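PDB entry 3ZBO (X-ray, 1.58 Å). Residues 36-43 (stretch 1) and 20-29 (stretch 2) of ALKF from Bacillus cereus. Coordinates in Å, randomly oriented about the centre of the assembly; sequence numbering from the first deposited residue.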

# COMPACT_ATOMS: atom_id res chain seq x y z
N PRO A 36 -1.01 -13.54 15.93
CA PRO A 36 -0.83 -14.71 15.10
C PRO A 36 -0.45 -14.34 13.69
O PRO A 36 -1.03 -13.40 13.10
CB PRO A 36 -2.22 -15.37 15.12
CG PRO A 36 -3.15 -14.26 15.27
CD PRO A 36 -2.43 -13.14 16.06
N VAL A 37 0.47 -15.14 13.14
CA VAL A 37 0.94 -14.92 11.77
C VAL A 37 1.51 -16.23 11.30
O VAL A 37 2.20 -16.94 12.08
CB VAL A 37 1.94 -13.71 11.69
CG1 VAL A 37 3.13 -13.93 12.60
CG2 VAL A 37 2.43 -13.54 10.24
N PHE A 38 1.23 -16.58 10.04
CA PHE A 38 1.71 -17.83 9.55
C PHE A 38 2.91 -17.69 8.61
O PHE A 38 3.75 -18.64 8.53
CB PHE A 38 0.65 -18.55 8.73
CG PHE A 38 -0.66 -18.86 9.45
CD1 PHE A 38 -0.71 -19.26 10.78
CD2 PHE A 38 -1.84 -18.70 8.73
CE1 PHE A 38 -1.95 -19.60 11.39
CE2 PHE A 38 -3.11 -19.01 9.34
CZ PHE A 38 -3.13 -19.46 10.62
N GLY A 39 3.02 -16.57 7.87
CA GLY A 39 4.16 -16.46 6.97
C GLY A 39 3.85 -17.11 5.64
O GLY A 39 4.62 -17.98 5.10
N VAL A 40 2.84 -16.61 4.94
CA VAL A 40 2.47 -17.17 3.63
C VAL A 40 2.98 -16.33 2.47
O VAL A 40 2.67 -15.15 2.39
CB VAL A 40 0.91 -17.30 3.51
CG1 VAL A 40 0.50 -17.86 2.14
CG2 VAL A 40 0.35 -18.14 4.67
N ALA A 41 3.82 -16.88 1.56
CA ALA A 41 4.25 -16.09 0.43
C ALA A 41 3.04 -15.80 -0.41
O ALA A 41 2.20 -16.69 -0.64
CB ALA A 41 5.21 -16.90 -0.39
N THR A 42 2.93 -14.56 -0.89
CA THR A 42 1.71 -14.15 -1.62
C THR A 42 1.41 -15.00 -2.86
O THR A 42 0.26 -15.27 -3.15
CB THR A 42 1.64 -12.68 -1.92
OG1 THR A 42 2.69 -12.33 -2.83
CG2 THR A 42 1.75 -11.83 -0.62
N GLY A 43 2.43 -15.47 -3.57
CA GLY A 43 2.06 -16.22 -4.79
C GLY A 43 1.38 -17.54 -4.42
O GLY A 43 0.61 -18.11 -5.27
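Stretch 2 (20-29) GKERTKKIYI

Where two main chains meet, glycines can let the start of a helix pack directly on an irregular segment, because no side chain holds the backbones apart. Residues 20-29 of ALKF from Bacillus cereus, packed on the irregular segment 36-43, illustrate the principle. Stretch 2 begins with two extended residues, with phi/psi of -68/141° at G20 and -131/139° at K21, and becomes helical from E22 through I29 and beyond. The helix runs across the irregular segment rather than alongside it, and its contacts spread from F38-V40 to V37 on one side and T42 on the other.

G20 lies against the backbone of F38 and G39. Its CA is 3.2 Å from F38 O and makes a CA-H...O contact with G39 O at 3.4 Å; a CB built on G20 would fall 2.4 Å from F38 O, so the approach depends on the absence of a side chain. K21, at the N-cap position, supplies the main-chain anchor: K21 N donates a hydrogen bond to G39 O at 2.9 Å, with a nearly straight angle of 159°. Its side chain leads away from the loop, while its carbonyl accepts the hydrogen bond from K25 N, also at 2.9 Å, that closes the first helical turn.

E22 and R23 point their CA-to-CB bonds away and make no contact. One step further, T24 turns toward the loop, placing its CB 3.3 Å from G39 O and its CG2 4.0 Å from V40 N. K25 marks the closest CA-to-CA approach, its CA 3.7 Å from the CA of G39. Here a CB on G39 would lie 2.5 Å from K25 N and 2.8 Å from K21 O; the phi/psi of 86/61° at G39 independently calls for glycine. The fully extended side chain of K25 runs along the loop to bring CE within 3.3 Å of V37 O, and a water accepts a weak hydrogen bond from K25 NZ while donating one to V37 O.

K26 and I27 lie out of reach. Y28 returns to the interface, its OH 2.9 Å from V40 O and its CD2 4.2 Å from V37 CG2, which sits at the ring edge. A second water links Y28 OH to T42 N, accepting from the latter at 3.2 Å. Finally, I29 extends its CG1 to 3.9 Å from V37 CG1, adding an apolar contact.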

# COMPACT_ATOMS: atom_id res chain seq x y z
N GLY A 20 2.09 -21.69 5.50
CA GLY A 20 3.03 -20.80 6.27
C GLY A 20 4.43 -21.43 6.26
O GLY A 20 4.58 -22.69 6.32
N LYS A 21 5.46 -20.60 6.13
CA LYS A 21 6.88 -21.07 6.19
C LYS A 21 7.60 -20.17 7.15
O LYS A 21 7.41 -18.92 7.06
CB LYS A 21 7.54 -21.00 4.82
CG LYS A 21 6.99 -21.98 3.80
CD LYS A 21 7.58 -23.40 4.02
CE LYS A 21 7.10 -24.39 2.94
NZ LYS A 21 7.15 -23.75 1.60
N GLU A 22 8.48 -20.76 7.99
CA GLU A 22 9.08 -20.08 9.14
C GLU A 22 9.98 -18.95 8.69
O GLU A 22 10.07 -17.91 9.41
CB GLU A 22 9.86 -21.04 10.08
CG GLU A 22 9.93 -20.52 11.55
CD GLU A 22 8.59 -20.65 12.29
OE1 GLU A 22 7.79 -21.56 11.94
OE2 GLU A 22 8.34 -19.83 13.23
N ARG A 23 10.62 -19.12 7.53
CA ARG A 23 11.43 -18.06 6.91
C ARG A 23 10.62 -16.81 6.60
O ARG A 23 11.02 -15.74 7.14
CB ARG A 23 12.35 -18.42 5.71
CG ARG A 23 11.89 -19.39 4.60
CD ARG A 23 11.02 -18.83 3.40
NE ARG A 23 11.19 -19.56 2.12
CZ ARG A 23 11.15 -20.90 1.97
NH1 ARG A 23 11.01 -21.73 3.02
NH2 ARG A 23 11.28 -21.43 0.75
N THR A 24 9.53 -16.97 5.79
CA THR A 24 8.59 -15.87 5.42
C THR A 24 8.03 -15.24 6.72
O THR A 24 7.90 -13.98 6.85
CB THR A 24 7.43 -16.34 4.49
OG1 THR A 24 7.93 -16.74 3.18
CG2 THR A 24 6.50 -15.25 4.26
N LYS A 25 7.72 -16.09 7.70
CA LYS A 25 7.16 -15.57 8.96
C LYS A 25 8.12 -14.66 9.74
O LYS A 25 7.77 -13.56 10.20
CB LYS A 25 6.68 -16.74 9.81
CG LYS A 25 6.16 -16.40 11.17
CD LYS A 25 5.73 -17.60 11.95
CE LYS A 25 5.29 -17.26 13.29
NZ LYS A 25 4.70 -18.41 14.01
N LYS A 26 9.33 -15.16 9.91
CA LYS A 26 10.45 -14.33 10.47
C LYS A 26 10.59 -12.94 9.83
O LYS A 26 10.74 -11.95 10.56
CB LYS A 26 11.81 -15.11 10.30
CG LYS A 26 12.93 -14.30 9.58
CD LYS A 26 14.16 -15.11 8.96
CE LYS A 26 13.84 -15.96 7.73
NZ LYS A 26 13.89 -15.34 6.29
N ILE A 27 10.48 -12.86 8.52
CA ILE A 27 10.62 -11.63 7.80
C ILE A 27 9.41 -10.73 8.13
O ILE A 27 9.57 -9.51 8.36
CB ILE A 27 10.73 -11.90 6.34
CG1 ILE A 27 12.14 -12.49 6.03
CG2 ILE A 27 10.54 -10.67 5.57
CD1 ILE A 27 12.23 -12.99 4.62
N TYR A 28 8.22 -11.35 8.13
CA TYR A 28 7.04 -10.52 8.44
C TYR A 28 7.10 -9.97 9.83
O TYR A 28 6.78 -8.77 10.06
CB TYR A 28 5.77 -11.36 8.26
CG TYR A 28 5.37 -11.66 6.84
CD1 TYR A 28 5.99 -11.04 5.69
CD2 TYR A 28 4.32 -12.56 6.66
CE1 TYR A 28 5.57 -11.36 4.47
CE2 TYR A 28 3.91 -12.91 5.41
CZ TYR A 28 4.51 -12.29 4.33
OH TYR A 28 4.03 -12.62 3.06
N ILE A 29 7.54 -10.79 10.78
CA ILE A 29 7.70 -10.30 12.15
C ILE A 29 8.81 -9.21 12.25
O ILE A 29 8.62 -8.17 12.98
CB ILE A 29 7.95 -11.52 13.08
CG1 ILE A 29 6.63 -12.30 13.17
CG2 ILE A 29 8.31 -11.03 14.48
CD1 ILE A 29 6.79 -13.65 13.99
O HOH W 1 1.40 -18.66 14.50
O HOH W 2 5.00 -12.80 0.73